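PDB 4Y9V: particle-associated lyase from Acinetobacter bacteriophage AP22, which probably cleaves the capsular polysaccharide of Acinetobacter baumannii as a tailspike lyase, binding capsular saccharide on its trimeric body. Local coordinates for residues S401-H406 / I436-Q441; W471-D476 / L505-Q510; V484-I489 / T515-R520. One frame throughout, in Å; residues are numbered along the deposited sequence. Where two conformers were deposited one is given.

Contact 1: residues S401-H406 / I436-Q441; sequences SWSLVH and IVTIRQ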
loop_
_atom_site.group_PDB
_atom_site.type_symbol
_atom_site.label_atom_id
_atom_site.label_comp_id
_atom_site.label_asym_id
_atom_site.label_seq_id
_atom_site.Cartn_x
_atom_site.Cartn_y
_atom_site.Cartn_z
ATOM N N SER A 401 3.673 -7.842 -30.928
ATOM C CA SER A 401 3.613 -9.299 -30.795
ATOM C C SER A 401 3.178 -9.698 -29.394
ATOM O O SER A 401 2.453 -10.694 -29.237
ATOM C CB SER A 401 4.964 -9.893 -31.185
ATOM O OG SER A 401 4.869 -11.289 -31.084
ATOM N N TRP A 402 3.579 -8.965 -28.358
ATOM C CA TRP A 402 3.090 -9.156 -27.029
ATOM C C TRP A 402 2.676 -7.781 -26.509
ATOM O O TRP A 402 3.416 -6.810 -26.628
ATOM C CB TRP A 402 4.171 -9.768 -26.079
ATOM C CG TRP A 402 4.601 -11.113 -26.557
ATOM C CD1 TRP A 402 5.594 -11.406 -27.457
ATOM C CD2 TRP A 402 4.004 -12.373 -26.205
ATOM N NE1 TRP A 402 5.647 -12.752 -27.695
ATOM C CE2 TRP A 402 4.688 -13.375 -26.933
ATOM C CE3 TRP A 402 2.966 -12.727 -25.348
ATOM C CZ2 TRP A 402 4.346 -14.711 -26.824
ATOM C CZ3 TRP A 402 2.627 -14.074 -25.237
ATOM C CH2 TRP A 402 3.322 -15.035 -25.974
ATOM N N SER A 403 1.462 -7.720 -25.942
ATOM C CA SER A 403 0.952 -6.501 -25.362
ATOM C C SER A 403 1.617 -6.221 -24.004
ATOM O O SER A 403 2.345 -7.031 -23.459
ATOM C CB SER A 403 -0.549 -6.619 -25.194
ATOM O OG SER A 403 -1.233 -6.544 -26.437
ATOM N N LEU A 404 1.336 -5.029 -23.474
ATOM C CA LEU A 404 1.893 -4.663 -22.170
ATOM C C LEU A 404 1.623 -5.773 -21.130
ATOM O O LEU A 404 2.527 -6.176 -20.386
ATOM C CB LEU A 404 1.300 -3.338 -21.699
ATOM C CG LEU A 404 1.943 -2.797 -20.408
ATOM C CD1 LEU A 404 3.264 -2.172 -20.700
ATOM C CD2 LEU A 404 0.988 -1.786 -19.736
ATOM N N VAL A 405 0.372 -6.190 -21.090
ATOM C CA VAL A 405 -0.147 -7.249 -20.230
ATOM C C VAL A 405 -0.779 -8.262 -21.188
ATOM O O VAL A 405 -1.668 -7.906 -21.940
ATOM C CB VAL A 405 -1.212 -6.684 -19.274
ATOM C CG1 VAL A 405 -1.734 -7.797 -18.375
ATOM C CG2 VAL A 405 -0.678 -5.498 -18.478
ATOM N N HIS A 406 -0.277 -9.513 -21.161
ATOM C CA HIS A 406 -0.683 -10.466 -22.165
ATOM C C HIS A 406 -0.932 -11.819 -21.505
ATOM O O HIS A 406 -0.102 -12.274 -20.722
ATOM C CB HIS A 406 0.403 -10.596 -23.258
ATOM C CG HIS A 406 -0.091 -11.059 -24.578
ATOM N ND1 HIS A 406 -0.038 -10.228 -25.670
ATOM C CD2 HIS A 406 -0.653 -12.239 -24.967
ATOM C CE1 HIS A 406 -0.549 -10.901 -26.672
ATOM N NE2 HIS A 406 -0.914 -12.119 -26.301
ATOM N N ILE A 436 -2.469 -2.694 -24.824
ATOM C CA ILE A 436 -2.252 -2.661 -23.371
ATOM C C ILE A 436 -2.592 -3.986 -22.737
ATOM O O ILE A 436 -1.711 -4.624 -22.156
ATOM C CB ILE A 436 -2.955 -1.443 -22.716
ATOM C CG1 ILE A 436 -2.518 -0.120 -23.358
ATOM C CG2 ILE A 436 -2.695 -1.450 -21.220
ATOM C CD1 ILE A 436 -1.021 0.092 -23.448
ATOM N N VAL A 437 -3.856 -4.431 -22.817
ATOM C CA VAL A 437 -4.250 -5.753 -22.318
ATOM C C VAL A 437 -4.773 -6.569 -23.480
ATOM O O VAL A 437 -5.717 -6.169 -24.155
ATOM C CB VAL A 437 -5.341 -5.672 -21.222
ATOM C CG1 VAL A 437 -5.753 -7.067 -20.773
ATOM C CG2 VAL A 437 -4.876 -4.851 -20.028
ATOM N N THR A 438 -4.146 -7.732 -23.691
ATOM C CA THR A 438 -4.626 -8.709 -24.667
ATOM C C THR A 438 -4.690 -10.089 -23.993
ATOM O O THR A 438 -3.708 -10.517 -23.395
ATOM C CB THR A 438 -3.717 -8.791 -25.892
ATOM O OG1 THR A 438 -3.706 -7.510 -26.521
ATOM C CG2 THR A 438 -4.175 -9.859 -26.878
ATOM N N ILE A 439 -5.827 -10.754 -24.122
ATOM C CA ILE A 439 -5.990 -12.154 -23.722
ATOM C C ILE A 439 -6.361 -12.920 -25.012
ATOM O O ILE A 439 -7.328 -12.539 -25.680
ATOM C CB ILE A 439 -7.074 -12.339 -22.669
ATOM C CG1 ILE A 439 -6.847 -11.456 -21.412
ATOM C CG2 ILE A 439 -7.237 -13.837 -22.345
ATOM C CD1 ILE A 439 -5.621 -11.873 -20.599
ATOM N N ARG A 440 -5.620 -13.991 -25.315
ATOM C CA ARG A 440 -5.944 -14.867 -26.412
ATOM C C ARG A 440 -6.133 -16.293 -25.921
ATOM O O ARG A 440 -5.414 -16.749 -25.037
ATOM C CB ARG A 440 -4.866 -14.896 -27.494
ATOM C CG ARG A 440 -4.517 -13.538 -28.108
ATOM C CD ARG A 440 -5.623 -12.896 -28.889
ATOM N NE ARG A 440 -6.053 -13.612 -30.101
ATOM C CZ ARG A 440 -5.494 -13.438 -31.290
ATOM N NH1 ARG A 440 -4.417 -12.715 -31.468
ATOM N NH2 ARG A 440 -6.072 -14.031 -32.358
ATOM N N GLN A 441 -7.076 -16.996 -26.523
ATOM C CA GLN A 441 -7.140 -18.456 -26.416
ATOM C C GLN A 441 -6.136 -19.058 -27.371
ATOM O O GLN A 441 -6.073 -18.683 -28.545
ATOM C CB GLN A 441 -8.561 -18.951 -26.667
ATOM C CG GLN A 441 -8.687 -20.463 -26.612
ATOM C CD GLN A 441 -10.136 -20.925 -26.689
ATOM O OE1 GLN A 441 -11.053 -20.171 -26.349
ATOM N NE2 GLN A 441 -10.323 -22.166 -27.104
#
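Ser403 and Thr438 meet hydroxyl to hydroxyl, OG to OG1 at 2.7 Å. In each residue the oxygen stands anti to its own carbonyl carbon, chi1 -73° in Ser403 and -61° in Thr438. Beside this pair the backbones run parallel: Val405 N gives a 2.8 Å bond to Ile436 O, and Val405 O takes Thr438 N.

Packing is tight around the His406 imidazole, which is covered on both faces. Thr438 CB lies over one face, 4.1 Å from the ring centroid, a CH-pi contact, with Thr438 O near the rim of the same face; Trp402 CE3 covers the opposite one at its rim. In the ring plane Ser403 N donates to His406 ND1 at 2.9 Å, which fixes the ring's rotation. Leu404 and Ile436 run side by side, CD2 to CG2 at 4.0 Å, on the buried flank.

The looser side is that of Trp402 and Arg440, both partly exposed. Arg440 passes the ring obliquely through CG, and its guanidinium turns on to Asp476 O and Glu475 O. Thr438 OG1 also bonds His470 NE2. Because ND1 accepts from a backbone N-H, it is without a proton here, and any proton on a neutral ring would sit on NE2.

Contact 2: residues W471-D476 / L505-Q510; sequences WAWVED and LIYPSQ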
loop_
_atom_site.group_PDB
_atom_site.type_symbol
_atom_site.label_atom_id
_atom_site.label_comp_id
_atom_site.label_asym_id
_atom_site.label_seq_id
_atom_site.Cartn_x
_atom_site.Cartn_y
_atom_site.Cartn_z
ATOM N N TRP A 471 -6.632 -0.509 -25.996
ATOM C CA TRP A 471 -6.516 -0.706 -24.555
ATOM C C TRP A 471 -6.847 -2.146 -24.161
ATOM O O TRP A 471 -6.086 -2.745 -23.394
ATOM C CB TRP A 471 -7.382 0.311 -23.795
ATOM C CG TRP A 471 -6.736 1.673 -23.727
ATOM C CD1 TRP A 471 -6.874 2.711 -24.603
ATOM C CD2 TRP A 471 -5.825 2.094 -22.726
ATOM N NE1 TRP A 471 -6.098 3.778 -24.185
ATOM C CE2 TRP A 471 -5.440 3.432 -23.029
ATOM C CE3 TRP A 471 -5.302 1.496 -21.567
ATOM C CZ2 TRP A 471 -4.557 4.154 -22.235
ATOM C CZ3 TRP A 471 -4.429 2.233 -20.769
ATOM C CH2 TRP A 471 -4.060 3.546 -21.104
ATOM N N ALA A 472 -7.964 -2.706 -24.625
ATOM C CA ALA A 472 -8.365 -4.059 -24.265
ATOM C C ALA A 472 -8.790 -4.860 -25.495
ATOM O O ALA A 472 -9.536 -4.357 -26.334
ATOM C CB ALA A 472 -9.539 -4.033 -23.280
ATOM N N TRP A 473 -8.365 -6.128 -25.526
ATOM C CA TRP A 473 -8.822 -7.064 -26.561
ATOM C C TRP A 473 -8.782 -8.472 -25.980
ATOM O O TRP A 473 -7.830 -8.823 -25.282
ATOM C CB TRP A 473 -7.945 -6.990 -27.796
ATOM C CG TRP A 473 -8.461 -7.776 -28.963
ATOM C CD1 TRP A 473 -9.751 -7.892 -29.404
ATOM C CD2 TRP A 473 -7.660 -8.534 -29.887
ATOM N NE1 TRP A 473 -9.809 -8.671 -30.529
ATOM C CE2 TRP A 473 -8.548 -9.084 -30.855
ATOM C CE3 TRP A 473 -6.291 -8.815 -29.994
ATOM C CZ2 TRP A 473 -8.085 -9.874 -31.911
ATOM C CZ3 TRP A 473 -5.837 -9.596 -31.030
ATOM C CH2 TRP A 473 -6.742 -10.136 -31.971
ATOM N N VAL A 474 -9.814 -9.265 -26.273
ATOM C CA VAL A 474 -9.923 -10.674 -25.882
ATOM C C VAL A 474 -10.433 -11.417 -27.111
ATOM O O VAL A 474 -11.462 -11.035 -27.652
ATOM C CB VAL A 474 -10.893 -10.847 -24.701
ATOM C CG1 VAL A 474 -11.037 -12.327 -24.355
ATOM C CG2 VAL A 474 -10.461 -10.038 -23.492
ATOM N N GLU A 475 -9.745 -12.495 -27.544
ATOM C CA GLU A 475 -10.183 -13.180 -28.746
ATOM C C GLU A 475 -9.546 -14.578 -28.831
ATOM O O GLU A 475 -8.448 -14.822 -28.313
ATOM C CB GLU A 475 -9.842 -12.338 -29.986
ATOM C CG GLU A 475 -10.491 -12.836 -31.307
ATOM C CD GLU A 475 -11.962 -13.052 -31.159
ATOM O OE1 GLU A 475 -12.733 -12.075 -31.316
ATOM O OE2 GLU A 475 -12.374 -14.193 -30.830
ATOM N N ASP A 476 -10.231 -15.449 -29.562
ATOM C CA ASP A 476 -9.684 -16.770 -29.870
ATOM C C ASP A 476 -8.421 -16.626 -30.734
ATOM O O ASP A 476 -8.200 -15.605 -31.378
ATOM C CB ASP A 476 -10.744 -17.625 -30.562
ATOM C CG ASP A 476 -10.441 -19.119 -30.570
ATOM O OD1 ASP A 476 -9.522 -19.573 -29.821
ATOM O OD2 ASP A 476 -11.120 -19.847 -31.351
ATOM N N LEU A 505 -10.715 1.767 -27.411
ATOM C CA LEU A 505 -10.897 1.422 -25.992
ATOM C C LEU A 505 -10.973 -0.093 -25.856
ATOM O O LEU A 505 -10.312 -0.711 -25.037
ATOM C CB LEU A 505 -12.114 2.149 -25.462
ATOM C CG LEU A 505 -11.978 3.683 -25.444
ATOM C CD1 LEU A 505 -13.325 4.351 -25.323
ATOM C CD2 LEU A 505 -11.073 4.133 -24.304
ATOM N N ILE A 506 -11.837 -0.692 -26.702
ATOM C CA ILE A 506 -12.029 -2.140 -26.795
ATOM C C ILE A 506 -11.961 -2.475 -28.276
ATOM O O ILE A 506 -12.706 -1.891 -29.070
ATOM C CB ILE A 506 -13.373 -2.585 -26.172
ATOM C CG1 ILE A 506 -13.471 -2.136 -24.721
ATOM C CG2 ILE A 506 -13.536 -4.080 -26.349
ATOM C CD1 ILE A 506 -14.799 -2.484 -24.077
ATOM N N TYR A 507 -11.049 -3.354 -28.663
ATOM C CA TYR A 507 -10.888 -3.689 -30.068
ATOM C C TYR A 507 -12.049 -4.585 -30.510
ATOM O O TYR A 507 -12.333 -5.587 -29.848
ATOM C CB TYR A 507 -9.531 -4.374 -30.306
ATOM C CG TYR A 507 -9.251 -4.452 -31.774
ATOM C CD1 TYR A 507 -8.622 -3.392 -32.401
ATOM C CD2 TYR A 507 -9.700 -5.510 -32.568
ATOM C CE1 TYR A 507 -8.364 -3.392 -33.753
ATOM C CE2 TYR A 507 -9.505 -5.493 -33.925
ATOM C CZ TYR A 507 -8.855 -4.440 -34.513
ATOM O OH TYR A 507 -8.622 -4.474 -35.895
ATOM N N PRO A 508 -12.688 -4.264 -31.651
ATOM C CA PRO A 508 -13.872 -5.027 -32.085
ATOM C C PRO A 508 -13.504 -6.278 -32.871
ATOM O O PRO A 508 -12.846 -6.196 -33.889
ATOM C CB PRO A 508 -14.579 -4.025 -33.002
ATOM C CG PRO A 508 -13.508 -3.168 -33.554
ATOM C CD PRO A 508 -12.500 -3.015 -32.437
ATOM N N SER A 509 -14.017 -7.415 -32.413
ATOM C CA SER A 509 -13.943 -8.678 -33.150
ATOM C C SER A 509 -15.013 -9.576 -32.561
ATOM O O SER A 509 -15.729 -9.219 -31.637
ATOM C CB SER A 509 -12.522 -9.277 -33.085
ATOM O OG SER A 509 -12.157 -9.563 -31.752
ATOM N N GLN A 510 -15.102 -10.808 -33.093
ATOM C CA GLN A 510 -16.216 -11.688 -32.725
ATOM C C GLN A 510 -16.439 -11.750 -31.216
ATOM O O GLN A 510 -17.586 -11.622 -30.752
ATOM C CB GLN A 510 -15.983 -13.080 -33.292
ATOM C CG GLN A 510 -17.060 -14.064 -32.891
ATOM C CD GLN A 510 -17.013 -15.358 -33.667
ATOM O OE1 GLN A 510 -16.857 -15.343 -34.877
ATOM N NE2 GLN A 510 -17.163 -16.494 -32.983
#
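Ser509 OG sits between two side chains of the facing strand, accepting from Trp473 NE1 at 2.8 Å and donating to Glu475 OE1 at 2.6 Å. The indole N-H points almost straight at it, 170° at the hydrogen, with the oxygen close to the ring plane; on the other side OE1 offers its anti lone pair. Ser509 puts OG there by holding it between its own backbone N and carbonyl carbon, chi1 61°.

The indole is gripped on its faces as well. Tyr507 turns an edge toward one face, CD2 leading, in a T-shaped pair whose ring planes stand at 69°, and its CB lies 3.6 Å from Trp473 CD1. Glu475 CB covers the opposite face near the rim. The other carboxylate oxygen, OE2, takes the next backbone N-H, that of Asp476, and the hydroxyl of Ser511, so the acid is held at both oxygens.

What sets these groups in line is the parallel backbone pairing behind them. Ala472 O receives Tyr507 N at 3.0 Å, while Ala472 N reaches Leu505 O at 3.1 Å by a more bent path. Further out, Arg469 makes cation-pi contacts with both Trp473 and Tyr507, and Thr512 OG1 bonds Tyr507 O and Ser509 N.

Strand 470-476 has strand 435-441 as its other neighbour. Trp471, Ala472 and Val474 pack inward on strand 453-458, Trp471 and Val474 also on strand 486-496, and Ile506 meets Ile489 of that strand.

Contact 3: residues V484-I489 / T515-R520; sequences VPIGYI and TNVKTR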
loop_
_atom_site.group_PDB
_atom_site.type_symbol
_atom_site.label_atom_id
_atom_site.label_comp_id
_atom_site.label_asym_id
_atom_site.label_seq_id
_atom_site.Cartn_x
_atom_site.Cartn_y
_atom_site.Cartn_z
ATOM N N VAL A 484 -14.560 -16.582 -27.323
ATOM C CA VAL A 484 -14.071 -16.600 -25.939
ATOM C C VAL A 484 -15.149 -15.922 -25.103
ATOM O O VAL A 484 -15.429 -14.750 -25.355
ATOM C CB VAL A 484 -12.730 -15.879 -25.797
ATOM C CG1 VAL A 484 -12.343 -15.805 -24.340
ATOM C CG2 VAL A 484 -11.659 -16.590 -26.635
ATOM N N PRO A 485 -15.802 -16.599 -24.163
ATOM C CA PRO A 485 -16.842 -15.922 -23.366
ATOM C C PRO A 485 -16.241 -14.780 -22.596
ATOM O O PRO A 485 -15.185 -14.921 -21.967
ATOM C CB PRO A 485 -17.334 -17.031 -22.428
ATOM C CG PRO A 485 -16.968 -18.338 -23.109
ATOM C CD PRO A 485 -15.624 -18.015 -23.737
ATOM N N ILE A 486 -16.939 -13.622 -22.604
ATOM C CA ILE A 486 -16.545 -12.423 -21.899
ATOM C C ILE A 486 -17.720 -11.998 -21.061
ATOM O O ILE A 486 -18.838 -11.858 -21.586
ATOM C CB ILE A 486 -16.112 -11.304 -22.879
ATOM C CG1 ILE A 486 -14.855 -11.722 -23.659
ATOM C CG2 ILE A 486 -15.957 -9.978 -22.176
ATOM C CD1 ILE A 486 -14.611 -10.879 -24.874
ATOM N N GLY A 487 -17.496 -11.728 -19.774
ATOM C CA GLY A 487 -18.539 -11.184 -18.933
ATOM C C GLY A 487 -18.690 -9.694 -19.168
ATOM O O GLY A 487 -19.672 -9.190 -19.693
ATOM N N TYR A 488 -17.627 -8.971 -18.797
ATOM C CA TYR A 488 -17.598 -7.542 -19.019
ATOM C C TYR A 488 -16.193 -7.081 -19.352
ATOM O O TYR A 488 -15.187 -7.651 -18.935
ATOM C CB TYR A 488 -18.126 -6.753 -17.788
ATOM C CG TYR A 488 -17.360 -6.977 -16.516
ATOM C CD1 TYR A 488 -17.645 -8.052 -15.671
ATOM C CD2 TYR A 488 -16.335 -6.137 -16.143
ATOM C CE1 TYR A 488 -16.951 -8.287 -14.526
ATOM C CE2 TYR A 488 -15.628 -6.338 -14.955
ATOM C CZ TYR A 488 -15.945 -7.407 -14.159
ATOM O OH TYR A 488 -15.272 -7.646 -12.983
ATOM N N ILE A 489 -16.162 -5.973 -20.119
ATOM C CA ILE A 489 -14.942 -5.203 -20.321
ATOM C C ILE A 489 -15.276 -3.744 -20.009
ATOM O O ILE A 489 -16.172 -3.163 -20.611
ATOM C CB ILE A 489 -14.318 -5.352 -21.709
ATOM C CG1 ILE A 489 -13.945 -6.817 -21.991
ATOM C CG2 ILE A 489 -13.119 -4.414 -21.843
ATOM C CD1 ILE A 489 -13.496 -7.092 -23.404
ATOM N N THR A 515 -23.149 -11.285 -28.400
ATOM C CA THR A 515 -24.426 -10.833 -27.854
ATOM C C THR A 515 -24.423 -10.530 -26.381
ATOM O O THR A 515 -24.876 -9.503 -25.859
ATOM C CB THR A 515 -25.518 -11.869 -28.183
ATOM O OG1 THR A 515 -25.571 -12.110 -29.561
ATOM C CG2 THR A 515 -26.849 -11.208 -27.853
ATOM N N ASN A 516 -23.875 -11.478 -25.613
ATOM C CA ASN A 516 -24.061 -11.216 -24.170
ATOM C C ASN A 516 -23.017 -10.365 -23.480
ATOM O O ASN A 516 -23.109 -10.192 -22.273
ATOM C CB ASN A 516 -24.233 -12.581 -23.507
ATOM C CG ASN A 516 -25.583 -13.180 -23.935
ATOM O OD1 ASN A 516 -26.667 -12.545 -23.930
ATOM N ND2 ASN A 516 -25.443 -14.454 -24.283
ATOM N N VAL A 517 -22.050 -9.867 -24.223
ATOM C CA VAL A 517 -20.938 -9.113 -23.652
ATOM C C VAL A 517 -21.399 -7.732 -23.243
ATOM O O VAL A 517 -22.098 -7.069 -24.011
ATOM C CB VAL A 517 -19.798 -9.002 -24.678
ATOM C CG1 VAL A 517 -18.672 -8.137 -24.155
ATOM C CG2 VAL A 517 -19.297 -10.396 -25.048
ATOM N N LYS A 518 -21.008 -7.286 -22.055
ATOM C CA LYS A 518 -21.375 -5.959 -21.570
ATOM C C LYS A 518 -20.113 -5.145 -21.341
ATOM O O LYS A 518 -19.131 -5.632 -20.790
ATOM C CB LYS A 518 -22.232 -6.095 -20.329
ATOM C CG LYS A 518 -23.571 -6.792 -20.656
ATOM C CD LYS A 518 -24.413 -7.131 -19.455
ATOM C CE LYS A 518 -25.781 -7.584 -19.934
ATOM N NZ LYS A 518 -25.745 -8.799 -20.820
ATOM N N THR A 519 -20.174 -3.873 -21.727
ATOM C CA THR A 519 -19.020 -3.000 -21.621
ATOM C C THR A 519 -19.377 -1.674 -21.008
ATOM O O THR A 519 -20.500 -1.208 -21.058
ATOM C CB THR A 519 -18.338 -2.787 -22.986
ATOM O OG1 THR A 519 -19.094 -1.918 -23.795
ATOM C CG2 THR A 519 -18.011 -4.098 -23.668
ATOM N N ARG A 520 -18.337 -1.020 -20.439
ATOM C CA ARG A 520 -18.350 0.404 -20.174
ATOM C C ARG A 520 -17.162 0.969 -20.910
ATOM O O ARG A 520 -16.044 0.472 -20.759
ATOM C CB ARG A 520 -18.266 0.740 -18.696
ATOM C CG ARG A 520 -19.401 0.315 -17.838
ATOM C CD ARG A 520 -19.193 0.643 -16.382
ATOM N NE ARG A 520 -20.317 0.220 -15.586
ATOM C CZ ARG A 520 -20.408 0.280 -14.254
ATOM N NH1 ARG A 520 -19.434 0.775 -13.596
ATOM N NH2 ARG A 520 -21.461 -0.206 -13.635
HETATM O O HOH W 1 -21.900 -10.707 -19.978
#
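Ile486 opens the contact by packing on Val517, its CG2 3.8 Å from Val517 CG1, the two side chains crossing obliquely. Val517 CG2 meanwhile comes up to Ile486 CB and O.

At Gly487 the chain turns a corner, and its carbonyl reaches the other segment in two ways. It accepts a weak, 3.3 Å bond from Lys518 N, and it takes a hydrogen from a water 2.7 Å away, which gives its other hydrogen to Asn516 O at 2.6 Å. Lys518 NZ folds back to make a weak bond to that same Asn516 O.

Tyr488 has CG between its backbone N and carbonyl carbon, chi1 60°, and the ring leads away from segment 515-520 to pack on Ile625 and on Thr497 of the second subunit. Its CA stays close, 3.0 Å from Lys518 O, in a CA-H...O contact.

Ile489 closes the pairing: its N donates to Lys518 O, and its O accepts from Arg520 N, both at 3.1 Å. Arg520 NH2 bonds Ile625 O of its own chain and Val494 O of the second subunit. Parallel pairing between successive coils, with a corner at Gly487, is as expected for the right-handed parallel beta-helix of the pectin lyase-like family, here near its C-terminal end.

In the fold
All three contacts join successive coils of the pectin lyase-like beta-helix, well along the chain from the residues that line the glycan pocket. Contacts 1 and 2 share one parallel face: strand 435-441 lies between 405-409 and 470-476, and the 505-510 loop extends the stacking past the last of these. Their centres are about 10 Å apart. Contact 3 belongs to another face, where strands 486-496 and 518-531 pair; centre to centre, it is about 10 Å from contact 2 and about 17 Å from contact 1. Contact 1 closes before the others open, whereas contacts 2 and 3 interleave: 471-476, 484-489, 505-510, 515-520. The chain thus pairs two faces of the same two coils, with Ile506 packing against Thr519 inside.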